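PDB 4ZGP: translation initiation factor eIF2 assembly protein from Schizosaccharomyces pombe, which acts as an ATP-dependent chaperone that binds the gamma subunit of eIF2 and allows it to assemble with the alpha and beta subunits. Local coordinates for residues Val29-Phe34 and Thr237-Asp242; Leu44-Lys49 and Trp255-Asn260; Leu116-Pro121 and Lys174-Glu179. All blocks are in the same frame, centred on the assembly; numbering follows the deposited sequence.

Interaction 1: Val29-Phe34 and Thr237-Asp242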
loop_
_atom_site.group_PDB
_atom_site.type_symbol
_atom_site.label_atom_id
_atom_site.label_comp_id
_atom_site.label_asym_id
_atom_site.label_seq_id
_atom_site.Cartn_x
_atom_site.Cartn_y
_atom_site.Cartn_z
ATOM N N VAL A 29 2.378 -8.864 9.749
ATOM C CA VAL A 29 1.486 -7.710 9.593
ATOM C C VAL A 29 2.158 -6.423 10.105
ATOM O O VAL A 29 2.121 -5.372 9.440
ATOM C CB VAL A 29 0.128 -7.957 10.322
ATOM C CG1 VAL A 29 -0.699 -6.692 10.386
ATOM C CG2 VAL A 29 -0.647 -9.060 9.611
ATOM N N LEU A 30 2.794 -6.514 11.260
ATOM C CA LEU A 30 3.517 -5.375 11.827
ATOM C C LEU A 30 4.643 -4.875 10.920
ATOM O O LEU A 30 4.891 -3.667 10.847
ATOM C CB LEU A 30 4.109 -5.727 13.207
ATOM C CG LEU A 30 3.150 -5.841 14.396
ATOM C CD1 LEU A 30 3.906 -6.343 15.624
ATOM C CD2 LEU A 30 2.483 -4.499 14.680
ATOM N N HIS A 31 5.347 -5.795 10.253
ATOM C CA HIS A 31 6.465 -5.412 9.398
ATOM C C HIS A 31 6.024 -4.634 8.157
ATOM O O HIS A 31 6.837 -3.938 7.539
ATOM C CB HIS A 31 7.259 -6.654 8.958
ATOM C CG HIS A 31 7.949 -7.341 10.094
ATOM N ND1 HIS A 31 8.358 -8.656 10.035
ATOM C CD2 HIS A 31 8.264 -6.904 11.336
ATOM C CE1 HIS A 31 8.926 -8.990 11.183
ATOM N NE2 HIS A 31 8.878 -7.944 11.990
ATOM N N CYS A 32 4.752 -4.775 7.795
ATOM C CA CYS A 32 4.218 -4.131 6.598
ATOM C C CYS A 32 3.569 -2.783 6.876
ATOM O O CYS A 32 3.064 -2.151 5.939
ATOM C CB CYS A 32 3.194 -5.048 5.906
ATOM S SG CYS A 32 4.046 -6.374 5.025
ATOM N N GLN A 33 3.553 -2.349 8.132
ATOM C CA GLN A 33 3.050 -1.002 8.414
ATOM C C GLN A 33 3.880 0.019 7.665
ATOM O O GLN A 33 5.101 -0.123 7.568
ATOM C CB GLN A 33 3.112 -0.675 9.907
ATOM C CG GLN A 33 2.318 -1.541 10.855
ATOM C CD GLN A 33 2.694 -1.210 12.306
ATOM O OE1 GLN A 33 2.034 -0.413 12.952
ATOM N NE2 GLN A 33 3.784 -1.798 12.788
ATOM N N PHE A 34 3.237 1.075 7.161
ATOM C CA PHE A 34 3.957 2.096 6.403
ATOM C C PHE A 34 5.169 2.643 7.169
ATOM O O PHE A 34 6.265 2.747 6.628
ATOM C CB PHE A 34 3.013 3.264 6.045
ATOM C CG PHE A 34 3.590 4.202 5.046
ATOM C CD1 PHE A 34 3.393 3.988 3.684
ATOM C CD2 PHE A 34 4.317 5.306 5.457
ATOM C CE1 PHE A 34 3.930 4.851 2.752
ATOM C CE2 PHE A 34 4.865 6.170 4.526
ATOM C CZ PHE A 34 4.677 5.949 3.183
ATOM N N THR A 237 16.788 -5.258 3.479
ATOM C CA THR A 237 16.568 -5.034 4.914
ATOM C C THR A 237 15.156 -5.410 5.350
ATOM O O THR A 237 14.847 -5.380 6.541
ATOM C CB THR A 237 16.816 -3.562 5.297
ATOM O OG1 THR A 237 16.156 -2.729 4.336
ATOM C CG2 THR A 237 18.297 -3.261 5.261
ATOM N N PHE A 238 14.279 -5.745 4.399
ATOM C CA PHE A 238 12.945 -6.141 4.798
ATOM C C PHE A 238 13.077 -7.489 5.531
ATOM O O PHE A 238 13.784 -8.373 5.060
ATOM C CB PHE A 238 11.974 -6.244 3.601
ATOM C CG PHE A 238 10.560 -6.373 4.040
ATOM C CD1 PHE A 238 9.903 -5.273 4.579
ATOM C CD2 PHE A 238 9.914 -7.600 4.024
ATOM C CE1 PHE A 238 8.601 -5.387 5.046
ATOM C CE2 PHE A 238 8.616 -7.718 4.485
ATOM C CZ PHE A 238 7.957 -6.608 4.993
ATOM N N PRO A 239 12.416 -7.630 6.695
ATOM C CA PRO A 239 12.803 -8.715 7.608
ATOM C C PRO A 239 12.192 -10.082 7.311
ATOM O O PRO A 239 12.671 -11.060 7.893
ATOM C CB PRO A 239 12.326 -8.209 8.980
ATOM C CG PRO A 239 11.271 -7.233 8.700
ATOM C CD PRO A 239 11.655 -6.574 7.388
ATOM N N ASP A 240 11.188 -10.159 6.442
ATOM C CA ASP A 240 10.543 -11.450 6.141
ATOM C C ASP A 240 10.963 -11.996 4.769
ATOM O O ASP A 240 11.258 -11.231 3.870
ATOM C CB ASP A 240 9.027 -11.300 6.208
ATOM C CG ASP A 240 8.555 -10.825 7.569
ATOM O OD1 ASP A 240 9.085 -11.331 8.578
ATOM O OD2 ASP A 240 7.652 -9.965 7.627
ATOM N N PRO A 241 11.007 -13.339 4.616
ATOM C CA PRO A 241 11.424 -13.944 3.351
ATOM C C PRO A 241 10.364 -13.873 2.252
ATOM O O PRO A 241 10.723 -13.887 1.065
ATOM C CB PRO A 241 11.684 -15.406 3.743
ATOM C CG PRO A 241 10.708 -15.666 4.844
ATOM C CD PRO A 241 10.679 -14.357 5.637
ATOM N N ASP A 242 9.094 -13.840 2.643
ATOM C CA ASP A 242 7.994 -13.783 1.684
ATOM C C ASP A 242 7.169 -12.508 1.878
ATOM O O ASP A 242 6.745 -12.200 2.993
ATOM C CB ASP A 242 7.057 -14.980 1.833
ATOM C CG ASP A 242 7.793 -16.313 2.025
ATOM O OD1 ASP A 242 8.930 -16.484 1.545
ATOM O OD2 ASP A 242 7.192 -17.206 2.653
#
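With CG of His31 anti to its own carbonyl carbon (chi1 -66°), the imidazole leans out to meet Asp240, whose carboxylate, held by the equivalent torsion (chi1 -59°), turns back toward it. His31 ND1 donates to Asp240 OD2 over 2.8 Å, with the acceptor almost in the plane of the ring. The match is less exact on the acid's side: OD2 is met on its syn side, but the donor sits 31° out of the carboxylate plane. Pro239 covers one face of the same imidazole in a CH-pi contact, its CG 3.6 Å from the ring centroid; the imidazole is thus held at its edge by the acid and over one face by the proline. Next in the chain before the proline, Phe238 turns its rim to the backbone of His31 and to Cys32. Its CE1 lies 3.4 Å from His31 O, and its CZ is 3.9 Å from Cys32 SG, a sulfur-aromatic contact made at the ring edge. The contact joins helix 26-31 and the turn after it to the loop between helix 221-233 and strand 243-250, with Cys32 and Phe238 both resting on Ile259 of strand 253-261.

Interaction 2: Leu44-Lys49 and Trp255-Asn260. With ADP (adenosine-5'-diphosphate), chain C.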
loop_
_atom_site.group_PDB
_atom_site.type_symbol
_atom_site.label_atom_id
_atom_site.label_comp_id
_atom_site.label_asym_id
_atom_site.label_seq_id
_atom_site.Cartn_x
_atom_site.Cartn_y
_atom_site.Cartn_z
ATOM N N LEU A 44 13.850 5.076 -1.887
ATOM C CA LEU A 44 13.285 4.319 -3.015
ATOM C C LEU A 44 11.812 4.613 -3.265
ATOM O O LEU A 44 11.232 4.128 -4.233
ATOM C CB LEU A 44 13.449 2.811 -2.762
ATOM C CG LEU A 44 14.832 2.335 -2.305
ATOM C CD1 LEU A 44 14.740 0.892 -1.816
ATOM C CD2 LEU A 44 15.839 2.431 -3.431
ATOM N N THR A 45 11.212 5.425 -2.410
ATOM C CA THR A 45 9.763 5.517 -2.349
ATOM C C THR A 45 9.365 6.986 -2.380
ATOM O O THR A 45 10.122 7.850 -1.925
ATOM C CB THR A 45 9.213 4.797 -1.067
ATOM O OG1 THR A 45 7.781 4.725 -1.095
ATOM C CG2 THR A 45 9.643 5.534 0.168
ATOM N N PRO A 46 8.205 7.287 -2.962
ATOM C CA PRO A 46 7.847 8.710 -3.054
ATOM C C PRO A 46 7.683 9.358 -1.690
ATOM O O PRO A 46 7.309 8.714 -0.703
ATOM C CB PRO A 46 6.527 8.685 -3.822
ATOM C CG PRO A 46 6.595 7.404 -4.641
ATOM C CD PRO A 46 7.248 6.433 -3.686
ATOM N N LYS A 47 7.991 10.652 -1.629
ATOM C CA LYS A 47 7.997 11.357 -0.355
ATOM C C LYS A 47 6.671 11.256 0.401
ATOM O O LYS A 47 5.586 11.270 -0.197
ATOM C CB LYS A 47 8.349 12.837 -0.581
ATOM C CG LYS A 47 8.548 13.625 0.703
ATOM C CD LYS A 47 8.983 15.066 0.404
ATOM C CE LYS A 47 9.339 15.825 1.684
ATOM N NZ LYS A 47 9.278 17.304 1.482
ATOM N N ALA A 48 6.766 11.166 1.717
ATOM C CA ALA A 48 5.582 11.039 2.557
ATOM C C ALA A 48 5.842 11.589 3.945
ATOM O O ALA A 48 6.995 11.688 4.377
ATOM C CB ALA A 48 5.126 9.554 2.640
ATOM N N LYS A 49 4.772 11.972 4.636
ATOM C CA LYS A 49 4.860 12.347 6.044
ATOM C C LYS A 49 4.016 11.402 6.853
ATOM O O LYS A 49 2.942 10.979 6.418
ATOM C CB LYS A 49 4.381 13.787 6.291
ATOM C CG LYS A 49 5.183 14.845 5.559
ATOM C CD LYS A 49 6.494 15.146 6.270
ATOM C CE LYS A 49 7.261 16.266 5.579
ATOM N NZ LYS A 49 8.523 16.614 6.300
ATOM N N TRP A 255 9.973 2.956 -8.529
ATOM C CA TRP A 255 9.637 3.493 -7.229
ATOM C C TRP A 255 8.895 2.450 -6.430
ATOM O O TRP A 255 7.905 1.916 -6.905
ATOM C CB TRP A 255 8.740 4.719 -7.362
ATOM C CG TRP A 255 9.368 5.819 -8.102
ATOM C CD1 TRP A 255 9.440 5.966 -9.461
ATOM C CD2 TRP A 255 10.027 6.948 -7.534
ATOM N NE1 TRP A 255 10.121 7.117 -9.772
ATOM C CE2 TRP A 255 10.479 7.749 -8.607
ATOM C CE3 TRP A 255 10.274 7.368 -6.218
ATOM C CZ2 TRP A 255 11.171 8.947 -8.405
ATOM C CZ3 TRP A 255 10.957 8.561 -6.020
ATOM C CH2 TRP A 255 11.400 9.334 -7.110
ATOM N N LEU A 256 9.335 2.199 -5.206
ATOM C CA LEU A 256 8.561 1.344 -4.303
ATOM C C LEU A 256 7.288 2.050 -3.855
ATOM O O LEU A 256 7.347 3.160 -3.355
ATOM C CB LEU A 256 9.420 0.965 -3.087
ATOM C CG LEU A 256 8.722 0.142 -2.006
ATOM C CD1 LEU A 256 8.438 -1.282 -2.519
ATOM C CD2 LEU A 256 9.598 0.074 -0.752
ATOM N N ILE A 257 6.129 1.418 -4.012
ATOM C CA ILE A 257 4.875 2.070 -3.637
ATOM C C ILE A 257 4.277 1.491 -2.359
ATOM O O ILE A 257 3.747 2.219 -1.523
ATOM C CB ILE A 257 3.840 1.979 -4.792
ATOM C CG1 ILE A 257 4.396 2.673 -6.040
ATOM C CG2 ILE A 257 2.491 2.562 -4.384
ATOM C CD1 ILE A 257 4.670 4.177 -5.839
ATOM N N ASP A 258 4.383 0.174 -2.177
ATOM C CA ASP A 258 3.801 -0.423 -0.981
ATOM C C ASP A 258 4.418 -1.795 -0.767
ATOM O O ASP A 258 4.996 -2.364 -1.685
ATOM C CB ASP A 258 2.275 -0.540 -1.113
ATOM C CG ASP A 258 1.561 -0.666 0.242
ATOM O OD1 ASP A 258 2.174 -0.475 1.311
ATOM O OD2 ASP A 258 0.353 -0.942 0.233
ATOM N N ILE A 259 4.303 -2.287 0.457
ATOM C CA ILE A 259 4.723 -3.648 0.790
ATOM C C ILE A 259 3.566 -4.271 1.572
ATOM O O ILE A 259 3.027 -3.664 2.495
ATOM C CB ILE A 259 6.058 -3.690 1.605
ATOM C CG1 ILE A 259 7.222 -3.078 0.801
ATOM C CG2 ILE A 259 6.414 -5.156 1.972
ATOM C CD1 ILE A 259 8.584 -3.142 1.486
ATOM N N ASN A 260 3.168 -5.481 1.192
ATOM C CA ASN A 260 2.045 -6.164 1.812
ATOM C C ASN A 260 2.392 -7.611 2.170
ATOM O O ASN A 260 3.342 -8.144 1.627
ATOM C CB ASN A 260 0.854 -6.158 0.870
ATOM C CG ASN A 260 0.230 -4.795 0.757
ATOM O OD1 ASN A 260 -0.318 -4.287 1.723
ATOM N ND2 ASN A 260 0.309 -4.200 -0.418
HETATM P PB ADP C . -2.499 -0.603 -1.931
HETATM O O1B ADP C . -1.158 -1.317 -1.853
HETATM O O2B ADP C . -3.309 -0.677 -0.649
HETATM O O3B ADP C . -3.210 -0.921 -3.230
HETATM P PA ADP C . -1.020 1.729 -2.808
HETATM O O1A ADP C . -0.160 0.674 -3.460
HETATM O O2A ADP C . -0.449 2.804 -1.899
HETATM O O3A ADP C . -2.194 0.994 -1.974
HETATM O "O5'" ADP C . -1.803 2.473 -3.996
HETATM C "C5'" ADP C . -3.171 2.207 -4.305
HETATM C "C4'" ADP C . -3.414 2.914 -5.627
HETATM O "O4'" ADP C . -3.505 4.322 -5.399
HETATM C "C3'" ADP C . -2.237 2.706 -6.567
HETATM O "O3'" ADP C . -2.522 1.687 -7.531
HETATM C "C2'" ADP C . -2.014 4.049 -7.229
HETATM O "O2'" ADP C . -2.591 4.081 -8.537
HETATM C "C1'" ADP C . -2.728 5.056 -6.351
HETATM N N9 ADP C . -1.690 5.834 -5.630
HETATM C C8 ADP C . -0.993 5.397 -4.559
HETATM N N7 ADP C . -0.116 6.347 -4.133
HETATM C C5 ADP C . -0.249 7.420 -4.945
HETATM C C6 ADP C . 0.370 8.763 -5.041
HETATM N N6 ADP C . 1.328 9.126 -4.149
HETATM N N1 ADP C . -0.051 9.593 -6.032
HETATM C C2 ADP C . -1.014 9.207 -6.898
HETATM N N3 ADP C . -1.622 8.001 -6.870
HETATM C C4 ADP C . -1.289 7.078 -5.929
#
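This is a short backbone-and-side-chain junction between the loop that leads into strand 48-51 and strand 253-261, an outermost strand of the five-stranded sheet, on the margin of the ADP pocket of this ATP-grasp protein. Two hydrogen bonds, one in each direction, pin Leu256. Its N donates to Leu44 O at 2.9 Å, and its O accepts from Thr45 OG1 at 2.8 Å; in both, the donor is tilted about 31° from the carbonyl plane. Thr45 reaches its acceptor because OG1 stands anti to the backbone N (chi1 -172°), beside its own carbonyl carbon. Both polar main-chain atoms of Leu256, N and O, are thus satisfied by the loop.

Pro46 supplies the apolar part. Its CD lies 3.3 Å from Leu256 O, while its CG fits between two side chains, 4.0 Å from Trp255 CE3 and 3.9 Å from Ile257 CD1. Trp255 meets the loop with the CE3 part of its indole, and the carbonyl carbon of Thr45 lies at the ring edge.

Further along the strand the nucleotide takes over. Ile257 CG2 is 3.4 Å from ADP O1A, and Asp258 OD2 comes within 2.6 Å of ADP O1B. Asp258 OD1 forms a salt bridge with Lys115, and Asp258 and Asn260 are inferred magnesium ligands. A classic beta bulge sets Ile257 and Asp258 together opposite Asp246 of strand 243-250, while Thr45 packs against Trp37 and Tyr38 of helix 34-40 and Pro46 against Phe186.

Interaction 3: Leu116-Pro121 and Lys174-Glu179. With ADP (adenosine-5'-diphosphate), chain C.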
loop_
_atom_site.group_PDB
_atom_site.type_symbol
_atom_site.label_atom_id
_atom_site.label_comp_id
_atom_site.label_asym_id
_atom_site.label_seq_id
_atom_site.Cartn_x
_atom_site.Cartn_y
_atom_site.Cartn_z
ATOM N N LEU A 116 -3.836 4.751 6.190
ATOM C CA LEU A 116 -3.407 4.432 7.548
ATOM C C LEU A 116 -2.255 3.437 7.430
ATOM O O LEU A 116 -1.504 3.485 6.454
ATOM C CB LEU A 116 -4.549 3.903 8.416
ATOM C CG LEU A 116 -5.768 4.828 8.565
ATOM C CD1 LEU A 116 -6.713 4.306 9.627
ATOM C CD2 LEU A 116 -5.376 6.288 8.858
ATOM N N ASN A 117 -2.085 2.569 8.424
ATOM C CA ASN A 117 -0.857 1.798 8.483
ATOM C C ASN A 117 -0.673 0.899 7.276
ATOM O O ASN A 117 0.458 0.682 6.851
ATOM C CB ASN A 117 -0.786 0.937 9.753
ATOM C CG ASN A 117 -1.011 1.741 11.048
ATOM O OD1 ASN A 117 -1.966 2.520 11.159
ATOM N ND2 ASN A 117 -0.137 1.532 12.035
ATOM N N TRP A 118 -1.761 0.361 6.730
ATOM C CA TRP A 118 -1.586 -0.599 5.627
ATOM C C TRP A 118 -2.305 -0.237 4.335
ATOM O O TRP A 118 -1.727 -0.399 3.263
ATOM C CB TRP A 118 -2.037 -2.010 6.023
ATOM C CG TRP A 118 -1.337 -2.549 7.228
ATOM C CD1 TRP A 118 -0.139 -3.221 7.265
ATOM C CD2 TRP A 118 -1.786 -2.446 8.574
ATOM N NE1 TRP A 118 0.181 -3.536 8.571
ATOM C CE2 TRP A 118 -0.825 -3.089 9.391
ATOM C CE3 TRP A 118 -2.924 -1.887 9.175
ATOM C CZ2 TRP A 118 -0.956 -3.167 10.771
ATOM C CZ3 TRP A 118 -3.057 -1.972 10.543
ATOM C CH2 TRP A 118 -2.075 -2.610 11.331
ATOM N N SER A 119 -3.547 0.236 4.431
ATOM C CA SER A 119 -4.417 0.291 3.257
ATOM C C SER A 119 -4.714 1.708 2.748
ATOM O O SER A 119 -5.112 2.585 3.506
ATOM C CB SER A 119 -5.739 -0.419 3.564
ATOM O OG SER A 119 -5.510 -1.708 4.102
ATOM N N THR A 120 -4.493 1.900 1.460
ATOM C CA THR A 120 -4.857 3.131 0.750
ATOM C C THR A 120 -6.337 3.037 0.379
ATOM O O THR A 120 -6.778 1.990 -0.087
ATOM C CB THR A 120 -3.953 3.316 -0.504
ATOM O OG1 THR A 120 -2.572 3.302 -0.098
ATOM C CG2 THR A 120 -4.242 4.612 -1.245
ATOM N N PRO A 121 -7.108 4.123 0.597
ATOM C CA PRO A 121 -8.559 4.121 0.365
ATOM C C PRO A 121 -8.908 4.200 -1.118
ATOM O O PRO A 121 -9.662 5.065 -1.575
ATOM C CB PRO A 121 -9.032 5.368 1.135
ATOM C CG PRO A 121 -7.877 6.297 1.093
ATOM C CD PRO A 121 -6.657 5.390 1.205
ATOM N N LYS A 174 0.776 -5.086 21.795
ATOM C CA LYS A 174 1.519 -4.141 22.623
ATOM C C LYS A 174 2.441 -3.270 21.780
ATOM O O LYS A 174 3.051 -3.750 20.822
ATOM C CB LYS A 174 2.341 -4.895 23.677
ATOM C CG LYS A 174 1.948 -6.374 23.876
ATOM C CD LYS A 174 2.598 -7.331 22.853
ATOM C CE LYS A 174 1.543 -8.191 22.142
ATOM N NZ LYS A 174 1.840 -9.657 22.180
ATOM N N ASP A 175 2.537 -1.995 22.144
ATOM C CA ASP A 175 3.431 -1.039 21.481
ATOM C C ASP A 175 3.076 -0.817 20.004
ATOM O O ASP A 175 3.919 -0.424 19.197
ATOM C CB ASP A 175 4.892 -1.489 21.606
ATOM C CG ASP A 175 5.295 -1.776 23.050
ATOM O OD1 ASP A 175 4.532 -1.403 23.972
ATOM O OD2 ASP A 175 6.375 -2.370 23.264
ATOM N N PHE A 176 1.821 -1.074 19.664
ATOM C CA PHE A 176 1.311 -0.762 18.334
ATOM C C PHE A 176 0.565 0.560 18.402
ATOM O O PHE A 176 -0.034 0.874 19.422
ATOM C CB PHE A 176 0.389 -1.876 17.834
ATOM C CG PHE A 176 -0.465 -1.479 16.665
ATOM C CD1 PHE A 176 0.030 -1.550 15.368
ATOM C CD2 PHE A 176 -1.775 -1.050 16.859
ATOM C CE1 PHE A 176 -0.768 -1.188 14.287
ATOM C CE2 PHE A 176 -2.572 -0.678 15.784
ATOM C CZ PHE A 176 -2.070 -0.752 14.498
ATOM N N SER A 177 0.607 1.348 17.336
ATOM C CA SER A 177 -0.291 2.497 17.247
ATOM C C SER A 177 -0.742 2.707 15.801
ATOM O O SER A 177 0.011 2.420 14.873
ATOM C CB SER A 177 0.384 3.766 17.778
ATOM O OG SER A 177 1.438 4.195 16.933
ATOM N N PHE A 178 -1.954 3.222 15.612
ATOM C CA PHE A 178 -2.384 3.620 14.283
ATOM C C PHE A 178 -1.630 4.886 13.869
ATOM O O PHE A 178 -1.178 5.666 14.714
ATOM C CB PHE A 178 -3.901 3.838 14.245
ATOM C CG PHE A 178 -4.691 2.574 14.373
ATOM C CD1 PHE A 178 -4.766 1.681 13.313
ATOM C CD2 PHE A 178 -5.354 2.268 15.547
ATOM C CE1 PHE A 178 -5.485 0.509 13.422
ATOM C CE2 PHE A 178 -6.096 1.100 15.663
ATOM C CZ PHE A 178 -6.153 0.212 14.596
ATOM N N GLU A 179 -1.467 5.076 12.565
ATOM C CA GLU A 179 -0.704 6.201 12.046
ATOM C C GLU A 179 -1.455 6.766 10.864
ATOM O O GLU A 179 -2.137 6.032 10.152
ATOM C CB GLU A 179 0.712 5.764 11.643
ATOM C CG GLU A 179 0.693 4.644 10.607
ATOM C CD GLU A 179 1.986 3.857 10.551
ATOM O OE1 GLU A 179 2.622 3.683 11.606
ATOM O OE2 GLU A 179 2.353 3.398 9.451
HETATM P PB ADP C . -2.499 -0.603 -1.931
HETATM O O1B ADP C . -1.158 -1.317 -1.853
HETATM O O2B ADP C . -3.309 -0.677 -0.649
HETATM O O3B ADP C . -3.210 -0.921 -3.230
HETATM P PA ADP C . -1.020 1.729 -2.808
HETATM O O1A ADP C . -0.160 0.674 -3.460
HETATM O O2A ADP C . -0.449 2.804 -1.899
HETATM O O3A ADP C . -2.194 0.994 -1.974
HETATM O "O5'" ADP C . -1.803 2.473 -3.996
HETATM C "C5'" ADP C . -3.171 2.207 -4.305
HETATM C "C4'" ADP C . -3.414 2.914 -5.627
HETATM O "O4'" ADP C . -3.505 4.322 -5.399
HETATM C "C3'" ADP C . -2.237 2.706 -6.567
HETATM O "O3'" ADP C . -2.522 1.687 -7.531
HETATM C "C2'" ADP C . -2.014 4.049 -7.229
HETATM O "O2'" ADP C . -2.591 4.081 -8.537
HETATM C "C1'" ADP C . -2.728 5.056 -6.351
HETATM N N9 ADP C . -1.690 5.834 -5.630
HETATM C C8 ADP C . -0.993 5.397 -4.559
HETATM N N7 ADP C . -0.116 6.347 -4.133
HETATM C C5 ADP C . -0.249 7.420 -4.945
HETATM C C6 ADP C . 0.370 8.763 -5.041
HETATM N N6 ADP C . 1.328 9.126 -4.149
HETATM N N1 ADP C . -0.051 9.593 -6.032
HETATM C C2 ADP C . -1.014 9.207 -6.898
HETATM N N3 ADP C . -1.622 8.001 -6.870
HETATM C C4 ADP C . -1.289 7.078 -5.929
#
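Asn117 lays its amide over the carboxylate end of Glu179, the two planes only 12° apart and stacked, with Asn117 CG 3.4 Å from Glu179 CG. Both ends of that amide are used. OD1 accepts from Glu179 N at 3.0 Å, the donor tilted 34° from the carbonyl plane, and ND2 donates to Ser177 O, also at 3.0 Å, with the acceptor nearly in the amide plane. Glu179 sets its CG between its backbone N and carbonyl carbon (chi1 57°), which carries the side chain alongside the asparagine amide, against one of its faces; its carboxylate is engaged by Lys52 and Ser35. Beyond the amide, Trp118 CH2 comes to 3.5 Å from Phe176 CE1. These two rings approach rim to rim, their planes nearly parallel, with neither over the face of the other, and Trp118 NE1 is hydrogen-bonded to Val29 O. At the far end of 116-121, Thr120 OG1 lies 2.8 Å from ADP O2A.

Replacing Asn117 by alanine removes the whole amide, which would probably leave Glu179 N, Ser177 O and Gln33 OE1 without this partner and open a gap beside the glutamate.

The amide thus fixes the 177-179 backbone, just before strand 180-184, against the loop that carries Trp118 and Thr120. A donor at OD1 (Glu179 N) and acceptors at ND2 (Ser177 O, Gln33 OE1) together make the flipped amide unlikely.

Overall arrangement
From the N terminus, helix 26-31 and the turn after it come first, and interaction 1 closes a loop of some two hundred residues by tying them to the segment before strand 243-250. The chain then passes 44-49, whose partner 255-260 lies beyond 237-242, so interaction 2 crosses interaction 1. Interaction 3, 116-121 with 174-179, is nested inside both loops. Neighbouring contacts also touch: Phe34 N bonds Asn117 O between interactions 1 and 3, and Cys32 packs on Asn260 between 1 and 2. They tie the N-terminal helices and both sheets to one another; interactions 2 and 3 reach ADP, interaction 1 does not.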